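Local coordinates for alpha-actinin-like protein 1 (PDB 5BVR) that binds actin filaments through a tandem pair of calponin-homology domains, helps form and organise the contractile actin ring, and acts in cytokinesis and septation, at residues 109-121 with 218-230. Residues are numbered along the deposited sequence; the frame is centred on the assembly and turned at random.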
loop_
_atom_site.group_PDB
_atom_site.type_symbol
_atom_site.label_atom_id
_atom_site.label_comp_id
_atom_site.label_asym_id
_atom_site.label_seq_id
_atom_site.Cartn_x
_atom_site.Cartn_y
_atom_site.Cartn_z
ATOM N N TRP A 109 -3.487 -1.289 -7.913
ATOM C CA TRP A 109 -2.185 -1.931 -7.754
ATOM C C TRP A 109 -1.142 -1.315 -8.697
ATOM O O TRP A 109 -0.020 -1.039 -8.298
ATOM C CB TRP A 109 -2.257 -3.442 -7.965
ATOM C CG TRP A 109 -0.891 -4.068 -7.940
ATOM C CD1 TRP A 109 -0.265 -4.699 -8.977
ATOM C CD2 TRP A 109 0.045 -4.055 -6.850
ATOM N NE1 TRP A 109 0.989 -5.105 -8.594
ATOM C CE2 TRP A 109 1.204 -4.724 -7.293
ATOM C CE3 TRP A 109 0.005 -3.557 -5.543
ATOM C CZ2 TRP A 109 2.320 -4.901 -6.479
ATOM C CZ3 TRP A 109 1.106 -3.738 -4.730
ATOM C CH2 TRP A 109 2.251 -4.407 -5.201
ATOM N N THR A 110 -1.534 -1.037 -9.934
ATOM C CA THR A 110 -0.625 -0.421 -10.878
ATOM C C THR A 110 -0.086 0.909 -10.318
ATOM O O THR A 110 1.104 1.206 -10.454
ATOM C CB THR A 110 -1.339 -0.220 -12.230
ATOM O OG1 THR A 110 -1.581 -1.511 -12.800
ATOM C CG2 THR A 110 -0.469 0.555 -13.207
ATOM N N LEU A 111 -0.965 1.667 -9.664
ATOM C CA LEU A 111 -0.595 2.952 -9.072
ATOM C C LEU A 111 0.288 2.765 -7.836
ATOM O O LEU A 111 1.250 3.480 -7.663
ATOM C CB LEU A 111 -1.839 3.773 -8.730
ATOM C CG LEU A 111 -2.777 4.081 -9.914
ATOM C CD1 LEU A 111 -3.938 4.915 -9.429
ATOM C CD2 LEU A 111 -2.039 4.800 -11.016
ATOM N N ILE A 112 -0.024 1.771 -7.002
ATOM C CA ILE A 112 0.817 1.487 -5.839
ATOM C C ILE A 112 2.197 1.090 -6.333
ATOM O O ILE A 112 3.229 1.552 -5.832
ATOM C CB ILE A 112 0.164 0.388 -4.959
ATOM C CG1 ILE A 112 -1.071 0.950 -4.281
ATOM C CG2 ILE A 112 1.150 -0.089 -3.876
ATOM C CD1 ILE A 112 -1.964 -0.118 -3.632
ATOM N N LEU A 113 2.241 0.240 -7.337
ATOM C CA LEU A 113 3.528 -0.250 -7.817
ATOM C C LEU A 113 4.363 0.899 -8.354
ATOM O O LEU A 113 5.546 1.018 -8.045
ATOM C CB LEU A 113 3.313 -1.309 -8.897
ATOM C CG LEU A 113 4.598 -1.935 -9.447
ATOM C CD1 LEU A 113 5.449 -2.546 -8.328
ATOM C CD2 LEU A 113 4.234 -2.986 -10.491
ATOM N N ARG A 114 3.731 1.805 -9.096
ATOM C CA ARG A 114 4.494 2.854 -9.727
ATOM C C ARG A 114 4.890 3.931 -8.731
ATOM O O ARG A 114 6.029 4.408 -8.734
ATOM C CB ARG A 114 3.692 3.488 -10.858
ATOM C CG ARG A 114 4.314 4.728 -11.458
ATOM C CD ARG A 114 5.674 4.516 -12.085
ATOM N NE ARG A 114 6.055 5.723 -12.807
ATOM C CZ ARG A 114 6.554 6.814 -12.233
ATOM N NH1 ARG A 114 6.770 6.850 -10.920
ATOM N NH2 ARG A 114 6.849 7.872 -12.974
ATOM N N PHE A 115 3.958 4.319 -7.871
ATOM C CA PHE A 115 4.162 5.518 -7.064
ATOM C C PHE A 115 4.640 5.253 -5.643
ATOM O O PHE A 115 5.067 6.164 -4.939
ATOM C CB PHE A 115 2.901 6.386 -7.080
ATOM C CG PHE A 115 2.614 6.974 -8.421
ATOM C CD1 PHE A 115 3.385 8.031 -8.891
ATOM C CD2 PHE A 115 1.626 6.450 -9.226
ATOM C CE1 PHE A 115 3.150 8.559 -10.149
ATOM C CE2 PHE A 115 1.381 6.976 -10.479
ATOM C CZ PHE A 115 2.145 8.049 -10.937
ATOM N N THR A 116 4.586 4.002 -5.217
ATOM C CA THR A 116 5.047 3.630 -3.888
ATOM C C THR A 116 6.221 2.664 -3.915
ATOM O O THR A 116 7.030 2.671 -3.016
ATOM C CB THR A 116 3.885 2.999 -3.086
ATOM O OG1 THR A 116 2.885 3.996 -2.834
ATOM C CG2 THR A 116 4.321 2.409 -1.772
ATOM N N ILE A 117 6.291 1.797 -4.910
ATOM C CA ILE A 117 7.300 0.759 -4.905
ATOM C C ILE A 117 8.411 0.959 -5.922
ATOM O O ILE A 117 9.539 0.655 -5.641
ATOM C CB ILE A 117 6.626 -0.602 -5.039
ATOM C CG1 ILE A 117 5.862 -0.866 -3.728
ATOM C CG2 ILE A 117 7.637 -1.721 -5.306
ATOM C CD1 ILE A 117 5.033 -2.067 -3.729
ATOM N N ALA A 118 8.095 1.509 -7.091
ATOM C CA ALA A 118 9.094 1.563 -8.156
ATOM C C ALA A 118 10.388 2.290 -7.763
ATOM O O ALA A 118 11.463 1.887 -8.194
ATOM C CB ALA A 118 8.499 2.204 -9.395
ATOM N N ASP A 119 10.282 3.344 -6.955
ATOM C CA ASP A 119 11.455 4.158 -6.606
ATOM C C ASP A 119 12.255 3.582 -5.435
ATOM O O ASP A 119 13.326 4.093 -5.093
ATOM C CB ASP A 119 11.041 5.590 -6.262
ATOM C CG ASP A 119 10.542 5.715 -4.846
ATOM O OD1 ASP A 119 9.361 5.388 -4.606
ATOM O OD2 ASP A 119 11.332 6.123 -3.965
ATOM N N ILE A 120 11.735 2.535 -4.801
ATOM C CA ILE A 120 12.479 1.866 -3.729
ATOM C C ILE A 120 13.769 1.320 -4.317
ATOM O O ILE A 120 13.765 0.717 -5.370
ATOM C CB ILE A 120 11.626 0.764 -3.075
ATOM C CG1 ILE A 120 10.402 1.383 -2.403
ATOM C CG2 ILE A 120 12.452 -0.056 -2.084
ATOM C CD1 ILE A 120 9.450 0.425 -1.775
ATOM N N ASN A 121 14.891 1.556 -3.637
ATOM C CA ASN A 121 16.206 1.142 -4.130
ATOM C C ASN A 121 17.028 0.596 -2.966
ATOM O O ASN A 121 17.079 1.213 -1.900
ATOM C CB ASN A 121 16.927 2.334 -4.781
ATOM C CG ASN A 121 18.163 1.926 -5.579
ATOM O OD1 ASN A 121 19.039 1.219 -5.080
ATOM N ND2 ASN A 121 18.238 2.380 -6.829
ATOM N N ARG A 218 0.067 -8.554 -2.547
ATOM C CA ARG A 218 0.052 -7.126 -2.853
ATOM C C ARG A 218 -0.259 -6.288 -1.623
ATOM O O ARG A 218 0.314 -5.223 -1.451
ATOM C CB ARG A 218 -0.951 -6.860 -3.964
ATOM C CG ARG A 218 -0.497 -7.448 -5.289
ATOM C CD ARG A 218 -1.524 -7.325 -6.423
ATOM N NE ARG A 218 -0.928 -7.801 -7.665
ATOM C CZ ARG A 218 -1.475 -7.677 -8.872
ATOM N NH1 ARG A 218 -2.657 -7.089 -9.031
ATOM N NH2 ARG A 218 -0.817 -8.134 -9.930
ATOM N N SER A 219 -1.159 -6.754 -0.762
ATOM C CA SER A 219 -1.451 -6.060 0.469
ATOM C C SER A 219 -0.215 -5.957 1.374
ATOM O O SER A 219 0.096 -4.907 1.944
ATOM C CB SER A 219 -2.596 -6.734 1.209
ATOM O OG SER A 219 -3.766 -6.718 0.430
ATOM N N ILE A 220 0.474 -7.071 1.547
ATOM C CA ILE A 220 1.664 -7.089 2.371
ATOM C C ILE A 220 2.704 -6.142 1.791
ATOM O O ILE A 220 3.298 -5.341 2.522
ATOM C CB ILE A 220 2.207 -8.524 2.600
ATOM C CG1 ILE A 220 1.245 -9.265 3.524
ATOM C CG2 ILE A 220 3.624 -8.496 3.157
ATOM C CD1 ILE A 220 1.525 -10.752 3.606
ATOM N N MET A 221 2.956 -6.231 0.490
ATOM C CA MET A 221 3.912 -5.336 -0.145
ATOM C C MET A 221 3.560 -3.870 0.083
ATOM O O MET A 221 4.434 -3.048 0.346
ATOM C CB MET A 221 3.966 -5.581 -1.629
ATOM C CG MET A 221 4.633 -6.895 -2.029
ATOM S SD MET A 221 4.643 -7.174 -3.812
ATOM C CE MET A 221 5.625 -5.747 -4.249
ATOM N N THR A 222 2.292 -3.545 -0.056
ATOM C CA THR A 222 1.851 -2.164 0.125
ATOM C C THR A 222 2.209 -1.668 1.525
ATOM O O THR A 222 2.685 -0.526 1.687
ATOM C CB THR A 222 0.336 -2.025 -0.111
ATOM O OG1 THR A 222 0.033 -2.463 -1.439
ATOM C CG2 THR A 222 -0.139 -0.576 0.034
ATOM N N TYR A 223 1.958 -2.492 2.543
ATOM C CA TYR A 223 2.201 -2.130 3.923
ATOM C C TYR A 223 3.724 -2.088 4.231
ATOM O O TYR A 223 4.220 -1.117 4.821
ATOM C CB TYR A 223 1.449 -3.086 4.866
ATOM C CG TYR A 223 1.653 -2.773 6.328
ATOM C CD1 TYR A 223 1.304 -1.547 6.872
ATOM C CD2 TYR A 223 2.170 -3.719 7.179
ATOM C CE1 TYR A 223 1.515 -1.270 8.227
ATOM C CE2 TYR A 223 2.379 -3.451 8.531
ATOM C CZ TYR A 223 2.047 -2.243 9.049
ATOM O OH TYR A 223 2.269 -1.970 10.377
ATOM N N VAL A 224 4.462 -3.101 3.796
ATOM C CA VAL A 224 5.893 -3.156 4.058
ATOM C C VAL A 224 6.589 -1.964 3.387
ATOM O O VAL A 224 7.552 -1.409 3.943
ATOM C CB VAL A 224 6.480 -4.480 3.577
ATOM C CG1 VAL A 224 8.012 -4.438 3.591
ATOM C CG2 VAL A 224 5.972 -5.615 4.449
ATOM N N ALA A 225 6.121 -1.529 2.216
ATOM C CA ALA A 225 6.701 -0.345 1.566
ATOM C C ALA A 225 6.638 0.882 2.483
ATOM O O ALA A 225 7.516 1.777 2.409
ATOM C CB ALA A 225 5.986 -0.034 0.246
ATOM N N GLU A 226 5.626 0.964 3.347
ATOM C CA GLU A 226 5.530 2.090 4.296
ATOM C C GLU A 226 6.712 2.079 5.259
ATOM O O GLU A 226 7.205 3.143 5.650
ATOM C CB GLU A 226 4.232 2.091 5.112
ATOM C CG GLU A 226 2.953 2.240 4.281
ATOM C CD GLU A 226 2.673 3.647 3.806
ATOM O OE1 GLU A 226 3.338 4.586 4.280
ATOM O OE2 GLU A 226 1.766 3.806 2.960
ATOM N N TYR A 227 7.154 0.893 5.663
ATOM C CA TYR A 227 8.326 0.769 6.514
ATOM C C TYR A 227 9.575 1.285 5.807
ATOM O O TYR A 227 10.349 2.058 6.369
ATOM C CB TYR A 227 8.560 -0.682 6.949
ATOM C CG TYR A 227 7.595 -1.189 8.007
ATOM C CD1 TYR A 227 6.239 -1.306 7.740
ATOM C CD2 TYR A 227 8.043 -1.592 9.248
ATOM C CE1 TYR A 227 5.362 -1.769 8.713
ATOM C CE2 TYR A 227 7.183 -2.046 10.212
ATOM C CZ TYR A 227 5.847 -2.152 9.939
ATOM O OH TYR A 227 5.021 -2.612 10.928
ATOM N N PHE A 228 9.799 0.862 4.581
ATOM C CA PHE A 228 10.945 1.332 3.822
ATOM C C PHE A 228 10.969 2.860 3.750
ATOM O O PHE A 228 11.998 3.510 4.018
ATOM C CB PHE A 228 10.929 0.794 2.395
ATOM C CG PHE A 228 12.035 1.353 1.554
ATOM C CD1 PHE A 228 13.300 0.774 1.589
ATOM C CD2 PHE A 228 11.855 2.513 0.803
ATOM C CE1 PHE A 228 14.350 1.314 0.853
ATOM C CE2 PHE A 228 12.904 3.043 0.062
ATOM C CZ PHE A 228 14.156 2.433 0.098
ATOM N N HIS A 229 9.855 3.460 3.354
ATOM C CA HIS A 229 9.870 4.912 3.165
ATOM C C HIS A 229 9.991 5.645 4.497
ATOM O O HIS A 229 10.759 6.628 4.617
ATOM C CB HIS A 229 8.642 5.399 2.408
ATOM C CG HIS A 229 8.624 5.002 0.965
ATOM N ND1 HIS A 229 9.515 5.512 0.041
ATOM C CD2 HIS A 229 7.861 4.104 0.299
ATOM C CE1 HIS A 229 9.269 4.973 -1.143
ATOM N NE2 HIS A 229 8.269 4.119 -1.011
ATOM N N ALA A 230 9.277 5.193 5.520
ATOM C CA ALA A 230 9.347 5.890 6.801
ATOM C C ALA A 230 10.718 5.741 7.433
ATOM O O ALA A 230 11.306 6.728 7.884
ATOM C CB ALA A 230 8.257 5.390 7.748
#
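Arg218 O, near Trp109 CZ3, takes two bonds from opposite faces of its plane: one from Thr222 N, the other from Thr222 OG1, with Thr222 OG1 to Arg218 O 2.8 Å. Threonine suits this place because its hydroxyl is satisfied within its own helix while it faces apolar neighbours; Thr222 OG1 lies 3.6 Å from Ile112 CG2. Trp109 has its CG anti to the backbone N (chi1 174°), which carries the indole toward helix 217-234. The extended Arg218 chain runs over one indole face, its methylenes covering the ring and its guanidinium lying almost flat near Trp109 CD1, group centres 3.7 Å apart, an off-centre cation-pi stack. Leu113 CB lies against the opposite face. Met221 CE meets the ring edge at Trp109 CH2 (3.8 Å), and its SD, approaching obliquely, adds a Met-aromatic contact. With an alanine in place of Trp109 the Arg218 guanidinium is likely to lose the flat surface it stacks on, and a gap to open beside Met221. Bound zinc lies next to Arg218 and Asp216.

Farther along, the small Ala225 lets the chains draw close, its CB 3.6 Å from Thr116 CG2. There His229 NE2 donates to Thr116 O at 2.8 Å, nearly straight (175°) and in both the imidazole and carbonyl planes, tying the wider helical turn at 113-117 across the contact. Past it, branched Ile120 sets CG2 over the centre of the Phe228 face, while Trp134 meets that ring edge-to-face.

Segments 109-117 and 218-230 run nearly parallel (16°), their axes 10.5 Å apart at closest approach. They lie on the last helices of the first and second calponin-homology domains; their contact is characteristic of the closed, compact tandem actin-binding domain of alpha-actinins.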